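Local coordinates for protein P43 (Trichuris muris, PDB 6QIX) that is the major secreted protein of the whipworm, tethering to matrix and inhibiting interleukin-13 function, at residues N88-V101 with Y140-P153. Sequence-based numbering, arbitrary orientation.
Sequences NTEGCYPLDGEVEV and YVRLGYRKMFESIP. With ACT (acetate ion), chain D; ACT (acetate ion), chain G.
Tyr93 lays its ring flat on the helix backbone at Gly144, whose CA stands 3.3 Å from the ring centroid and almost exactly on the ring normal. Gly144 has no side chain, and its CA makes a CH-pi contact. With its CG anti to the backbone N (chi1 -171°), Tyr93 reaches across the helix backbone and sets its edge against the face of Tyr145 in a T-shaped pair, planes 75° apart; its OH sits over the centre of that second ring. Pro94 CD lies against the opposite face of Tyr93, near the rim.

Tyr140 packs under the type II turn from Thr89 to Cys92. Gly91 N lies over the ring centre, with Gly91 CA 3.9 Å from the centroid, while the phenol OH donates to Asn88 OD1 at 2.9 Å. Cys92, in the same turn, is tied to Cys22 by a disulfide.

Further along, the packing gives way to water. Lys147 NZ meets Asp96 OD1 at 2.9 Å, on the syn side but out of the carboxylate plane. One water joins the ammonium group to Gly97 N, and two more, bound only weakly by NZ, donate to Gly97 O, one also to Asp96 OD2. The second carboxylate oxygen pairs with Arg84 of strand 79-85. Alongside, the Met148 methyl CE rests 3.7 Å from Leu95 CB, and Val99 CG1 touches the backbone O of Ser151 and CG2 its OG.

Strand 95-101 and helix 140-151 run nearly parallel, 14° apart, a helix-on-sheet packing in which the helix lies against a two-stranded antiparallel hairpin within a disulfide-rich secreted protein.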
loop_
_atom_site.group_PDB
_atom_site.type_symbol
_atom_site.label_atom_id
_atom_site.label_comp_id
_atom_site.label_asym_id
_atom_site.label_seq_id
_atom_site.Cartn_x
_atom_site.Cartn_y
_atom_site.Cartn_z
ATOM N N ASN A 88 -24.324 7.447 -6.450
ATOM C CA ASN A 88 -23.563 7.364 -5.203
ATOM C C ASN A 88 -24.501 7.697 -4.042
ATOM O O ASN A 88 -24.825 8.860 -3.798
ATOM C CB ASN A 88 -22.359 8.302 -5.229
ATOM C CG ASN A 88 -21.489 8.171 -3.984
ATOM O OD1 ASN A 88 -21.804 7.404 -3.066
ATOM N ND2 ASN A 88 -20.378 8.904 -3.956
ATOM N N THR A 89 -24.947 6.669 -3.335
ATOM C CA THR A 89 -25.824 6.804 -2.187
ATOM C C THR A 89 -25.067 6.354 -0.947
ATOM O O THR A 89 -24.134 5.548 -1.035
ATOM C CB THR A 89 -27.090 5.966 -2.371
ATOM O OG1 THR A 89 -27.617 6.191 -3.686
ATOM C CG2 THR A 89 -28.122 6.339 -1.329
ATOM N N GLU A 90 -25.461 6.893 0.207
ATOM C CA GLU A 90 -24.886 6.430 1.467
ATOM C C GLU A 90 -25.015 4.914 1.562
ATOM O O GLU A 90 -26.119 4.363 1.491
ATOM C CB GLU A 90 -25.569 7.101 2.667
ATOM C CG GLU A 90 -25.164 6.510 4.030
ATOM C CD GLU A 90 -23.693 6.732 4.381
ATOM O OE1 GLU A 90 -23.071 5.805 4.950
ATOM O OE2 GLU A 90 -23.158 7.830 4.092
ATOM N N GLY A 91 -23.868 4.243 1.679
ATOM C CA GLY A 91 -23.820 2.800 1.702
ATOM C C GLY A 91 -23.786 2.151 0.346
ATOM O O GLY A 91 -23.641 0.926 0.272
ATOM N N CYS A 92 -23.931 2.920 -0.733
ATOM C CA CYS A 92 -23.984 2.369 -2.087
ATOM C C CYS A 92 -22.861 2.976 -2.925
ATOM O O CYS A 92 -22.993 4.082 -3.462
ATOM C CB CYS A 92 -25.351 2.625 -2.730
ATOM S SG CYS A 92 -26.730 2.280 -1.666
ATOM N N TYR A 93 -21.763 2.235 -3.025
ATOM C CA TYR A 93 -20.628 2.656 -3.827
ATOM C C TYR A 93 -21.056 2.779 -5.288
ATOM O O TYR A 93 -21.768 1.911 -5.797
ATOM C CB TYR A 93 -19.505 1.623 -3.682
ATOM C CG TYR A 93 -18.199 2.011 -4.278
ATOM C CD1 TYR A 93 -17.416 2.988 -3.687
ATOM C CD2 TYR A 93 -17.733 1.397 -5.445
ATOM C CE1 TYR A 93 -16.210 3.353 -4.240
ATOM C CE2 TYR A 93 -16.520 1.752 -5.993
ATOM C CZ TYR A 93 -15.761 2.722 -5.388
ATOM O OH TYR A 93 -14.562 3.088 -5.939
ATOM N N PRO A 94 -20.640 3.834 -5.989
ATOM C CA PRO A 94 -21.223 4.099 -7.314
ATOM C C PRO A 94 -20.695 3.242 -8.454
ATOM O O PRO A 94 -21.353 3.189 -9.503
ATOM C CB PRO A 94 -20.880 5.578 -7.563
ATOM C CG PRO A 94 -19.665 5.831 -6.734
ATOM C CD PRO A 94 -19.815 4.958 -5.510
ATOM N N LEU A 95 -19.562 2.567 -8.299
ATOM C CA LEU A 95 -18.914 1.904 -9.417
ATOM C C LEU A 95 -18.733 0.413 -9.159
ATOM O O LEU A 95 -18.661 -0.052 -8.017
ATOM C CB LEU A 95 -17.537 2.532 -9.707
ATOM C CG LEU A 95 -17.574 4.030 -10.005
ATOM C CD1 LEU A 95 -16.145 4.529 -10.258
ATOM C CD2 LEU A 95 -18.503 4.337 -11.195
ATOM N N ASP A 96 -18.583 -0.331 -10.254
ATOM C CA ASP A 96 -18.336 -1.764 -10.165
ATOM C C ASP A 96 -17.568 -2.227 -11.399
ATOM O O ASP A 96 -17.948 -1.905 -12.533
ATOM C CB ASP A 96 -19.656 -2.537 -10.021
ATOM C CG ASP A 96 -19.431 -3.987 -9.665
ATOM O OD1 ASP A 96 -18.732 -4.237 -8.664
ATOM O OD2 ASP A 96 -19.908 -4.876 -10.410
ATOM N N GLY A 97 -16.486 -2.975 -11.168
ATOM C CA GLY A 97 -15.593 -3.359 -12.245
ATOM C C GLY A 97 -15.416 -4.851 -12.465
ATOM O O GLY A 97 -15.724 -5.673 -11.596
ATOM N N GLU A 98 -14.924 -5.203 -13.650
ATOM C CA GLU A 98 -14.574 -6.574 -13.994
ATOM C C GLU A 98 -13.240 -6.569 -14.728
ATOM O O GLU A 98 -12.973 -5.661 -15.526
ATOM C CB GLU A 98 -15.647 -7.203 -14.872
ATOM C CG GLU A 98 -16.090 -8.551 -14.402
ATOM C CD GLU A 98 -17.377 -8.982 -15.044
ATOM O OE1 GLU A 98 -17.553 -8.680 -16.247
ATOM O OE2 GLU A 98 -18.205 -9.613 -14.341
ATOM N N VAL A 99 -12.406 -7.577 -14.447
ATOM C CA VAL A 99 -11.073 -7.684 -15.030
ATOM C C VAL A 99 -10.926 -9.032 -15.735
ATOM O O VAL A 99 -11.351 -10.076 -15.221
ATOM C CB VAL A 99 -9.991 -7.504 -13.944
ATOM C CG1 VAL A 99 -8.640 -8.013 -14.383
ATOM C CG2 VAL A 99 -9.850 -6.024 -13.539
ATOM N N GLU A 100 -10.320 -8.999 -16.927
ATOM C CA GLU A 100 -9.976 -10.200 -17.679
ATOM C C GLU A 100 -8.514 -10.093 -18.078
ATOM O O GLU A 100 -8.134 -9.185 -18.829
ATOM C CB GLU A 100 -10.847 -10.372 -18.930
ATOM C CG GLU A 100 -10.577 -11.642 -19.716
ATOM C CD GLU A 100 -11.368 -11.692 -21.031
ATOM O OE1 GLU A 100 -12.411 -11.001 -21.134
ATOM O OE2 GLU A 100 -10.949 -12.423 -21.953
ATOM N N VAL A 101 -7.707 -11.035 -17.609
ATOM C CA VAL A 101 -6.284 -11.006 -17.903
ATOM C C VAL A 101 -6.056 -11.283 -19.383
ATOM O O VAL A 101 -6.726 -12.119 -19.999
ATOM C CB VAL A 101 -5.544 -12.042 -17.041
ATOM C CG1 VAL A 101 -4.147 -12.205 -17.515
ATOM C CG2 VAL A 101 -5.555 -11.653 -15.565
ATOM N N TYR A 140 -18.223 2.360 3.248
ATOM C CA TYR A 140 -18.657 1.841 1.946
ATOM C C TYR A 140 -17.746 2.329 0.808
ATOM O O TYR A 140 -17.568 1.610 -0.195
ATOM C CB TYR A 140 -20.141 2.197 1.704
ATOM C CG TYR A 140 -20.405 3.594 1.196
ATOM C CD1 TYR A 140 -20.519 3.838 -0.162
ATOM C CD2 TYR A 140 -20.546 4.675 2.075
ATOM C CE1 TYR A 140 -20.759 5.105 -0.641
ATOM C CE2 TYR A 140 -20.781 5.953 1.601
ATOM C CZ TYR A 140 -20.900 6.156 0.235
ATOM O OH TYR A 140 -21.146 7.416 -0.280
ATOM N N VAL A 141 -17.137 3.513 0.965
ATOM C CA VAL A 141 -16.168 4.029 -0.003
ATOM C C VAL A 141 -14.878 3.219 0.051
ATOM O O VAL A 141 -14.327 2.771 -0.980
ATOM C CB VAL A 141 -15.904 5.516 0.291
ATOM C CG1 VAL A 141 -14.802 6.054 -0.590
ATOM C CG2 VAL A 141 -17.204 6.324 0.099
ATOM N N ARG A 142 -14.373 3.016 1.265
ATOM C CA ARG A 142 -13.165 2.225 1.444
ATOM C C ARG A 142 -13.337 0.852 0.822
ATOM O O ARG A 142 -12.445 0.373 0.103
ATOM C CB ARG A 142 -12.837 2.132 2.933
ATOM C CG ARG A 142 -11.617 1.393 3.242
ATOM C CD ARG A 142 -11.296 1.427 4.754
ATOM N NE ARG A 142 -10.102 0.613 4.860
ATOM C CZ ARG A 142 -9.112 0.840 5.689
ATOM N NH1 ARG A 142 -9.195 1.890 6.535
ATOM N NH2 ARG A 142 -8.066 0.005 5.668
ATOM N N LEU A 143 -14.498 0.224 1.035
ATOM C CA LEU A 143 -14.683 -1.128 0.542
ATOM C C LEU A 143 -14.837 -1.144 -0.969
ATOM O O LEU A 143 -14.356 -2.080 -1.621
ATOM C CB LEU A 143 -15.898 -1.787 1.198
ATOM C CG LEU A 143 -15.748 -1.935 2.718
ATOM C CD1 LEU A 143 -17.001 -2.556 3.322
ATOM C CD2 LEU A 143 -14.521 -2.750 3.087
ATOM N N GLY A 144 -15.470 -0.113 -1.539
ATOM C CA GLY A 144 -15.615 -0.047 -2.983
ATOM C C GLY A 144 -14.281 0.119 -3.691
ATOM O O GLY A 144 -14.006 -0.558 -4.699
ATOM N N TYR A 145 -13.421 1.019 -3.179
ATOM C CA TYR A 145 -12.096 1.158 -3.794
ATOM C C TYR A 145 -11.236 -0.077 -3.558
ATOM O O TYR A 145 -10.398 -0.430 -4.411
ATOM C CB TYR A 145 -11.384 2.398 -3.253
ATOM C CG TYR A 145 -11.781 3.669 -3.936
ATOM C CD1 TYR A 145 -11.239 4.012 -5.164
ATOM C CD2 TYR A 145 -12.680 4.556 -3.345
ATOM C CE1 TYR A 145 -11.599 5.187 -5.805
ATOM C CE2 TYR A 145 -13.050 5.746 -3.999
ATOM C CZ TYR A 145 -12.501 6.048 -5.219
ATOM O OH TYR A 145 -12.852 7.238 -5.842
ATOM N N ARG A 146 -11.394 -0.735 -2.401
ATOM C CA ARG A 146 -10.609 -1.939 -2.165
ATOM C C ARG A 146 -10.916 -2.985 -3.226
ATOM O O ARG A 146 -10.001 -3.624 -3.769
ATOM C CB ARG A 146 -10.864 -2.500 -0.770
ATOM C CG ARG A 146 -9.947 -3.682 -0.451
ATOM C CD ARG A 146 -9.968 -4.058 1.018
ATOM N NE ARG A 146 -10.996 -5.061 1.299
ATOM C CZ ARG A 146 -11.748 -5.090 2.395
ATOM N NH1 ARG A 146 -11.610 -4.164 3.350
ATOM N NH2 ARG A 146 -12.651 -6.056 2.541
ATOM N N LYS A 147 -12.198 -3.150 -3.559
ATOM C CA LYS A 147 -12.566 -4.117 -4.578
ATOM C C LYS A 147 -11.892 -3.776 -5.903
ATOM O O LYS A 147 -11.412 -4.669 -6.616
ATOM C CB LYS A 147 -14.087 -4.167 -4.705
ATOM C CG LYS A 147 -14.605 -5.257 -5.621
ATOM C CD LYS A 147 -16.148 -5.292 -5.667
ATOM C CE LYS A 147 -16.611 -6.390 -6.635
ATOM N NZ LYS A 147 -16.555 -6.002 -8.090
ATOM N N MET A 148 -11.804 -2.489 -6.236
ATOM C CA MET A 148 -11.121 -2.105 -7.472
ATOM C C MET A 148 -9.641 -2.483 -7.419
ATOM O O MET A 148 -9.126 -3.140 -8.336
ATOM C CB MET A 148 -11.280 -0.601 -7.717
ATOM C CG MET A 148 -12.703 -0.191 -8.086
ATOM S SD MET A 148 -13.156 -0.763 -9.758
ATOM C CE MET A 148 -14.775 0.014 -9.907
ATOM N N PHE A 149 -8.951 -2.094 -6.339
ATOM C CA PHE A 149 -7.513 -2.344 -6.237
ATOM C C PHE A 149 -7.221 -3.837 -6.287
ATOM O O PHE A 149 -6.264 -4.277 -6.939
ATOM C CB PHE A 149 -6.951 -1.747 -4.945
ATOM C CG PHE A 149 -6.641 -0.289 -5.017
ATOM C CD1 PHE A 149 -5.535 0.160 -5.696
ATOM C CD2 PHE A 149 -7.433 0.631 -4.349
ATOM C CE1 PHE A 149 -5.238 1.513 -5.733
ATOM C CE2 PHE A 149 -7.142 1.991 -4.372
ATOM C CZ PHE A 149 -6.057 2.433 -5.080
ATOM N N GLU A 150 -8.048 -4.643 -5.617
ATOM C CA GLU A 150 -7.760 -6.065 -5.553
ATOM C C GLU A 150 -7.952 -6.753 -6.896
ATOM O O GLU A 150 -7.444 -7.867 -7.065
ATOM C CB GLU A 150 -8.631 -6.751 -4.504
ATOM C CG GLU A 150 -8.200 -6.449 -3.032
ATOM C CD GLU A 150 -6.790 -6.954 -2.746
ATOM O OE1 GLU A 150 -6.655 -8.165 -2.416
ATOM O OE2 GLU A 150 -5.821 -6.153 -2.889
ATOM N N SER A 151 -8.674 -6.124 -7.840
ATOM C CA SER A 151 -8.933 -6.743 -9.129
ATOM C C SER A 151 -7.749 -6.594 -10.076
ATOM O O SER A 151 -7.642 -7.364 -11.048
ATOM C CB SER A 151 -10.211 -6.157 -9.750
ATOM O OG SER A 151 -10.071 -4.800 -10.095
ATOM N N ILE A 152 -6.832 -5.671 -9.793
ATOM C CA ILE A 152 -5.606 -5.556 -10.602
ATOM C C ILE A 152 -4.773 -6.824 -10.436
ATOM O O ILE A 152 -4.618 -7.319 -9.292
ATOM C CB ILE A 152 -4.794 -4.313 -10.187
ATOM C CG1 ILE A 152 -5.702 -3.093 -10.046
ATOM C CG2 ILE A 152 -3.639 -4.070 -11.147
ATOM C CD1 ILE A 152 -5.995 -2.362 -11.297
ATOM N N PRO A 153 -4.168 -7.358 -11.502
ATOM C CA PRO A 153 -3.372 -8.590 -11.365
ATOM C C PRO A 153 -2.228 -8.423 -10.367
ATOM O O PRO A 153 -1.523 -7.409 -10.364
ATOM C CB PRO A 153 -2.866 -8.845 -12.802
ATOM C CG PRO A 153 -3.860 -8.179 -13.663
ATOM C CD PRO A 153 -4.350 -6.969 -12.911
HETATM C C ACT D . -11.131 8.067 -9.158
HETATM O O ACT D . -10.284 8.823 -9.666
HETATM O OXT ACT D . -11.462 7.955 -7.950
HETATM C CH3 ACT D . -11.812 7.111 -10.161
HETATM C C ACT G . -16.733 8.832 -3.342
HETATM O O ACT G . -17.874 9.007 -2.827
HETATM O OXT ACT G . -15.665 9.458 -3.126
HETATM C CH3 ACT G . -16.591 7.672 -4.347
HETATM O O HOH W 1 -18.241 -7.028 -10.670
HETATM O O HOH W 2 -15.170 -3.364 -8.814
HETATM O O HOH W 3 -13.648 -6.879 -9.638
#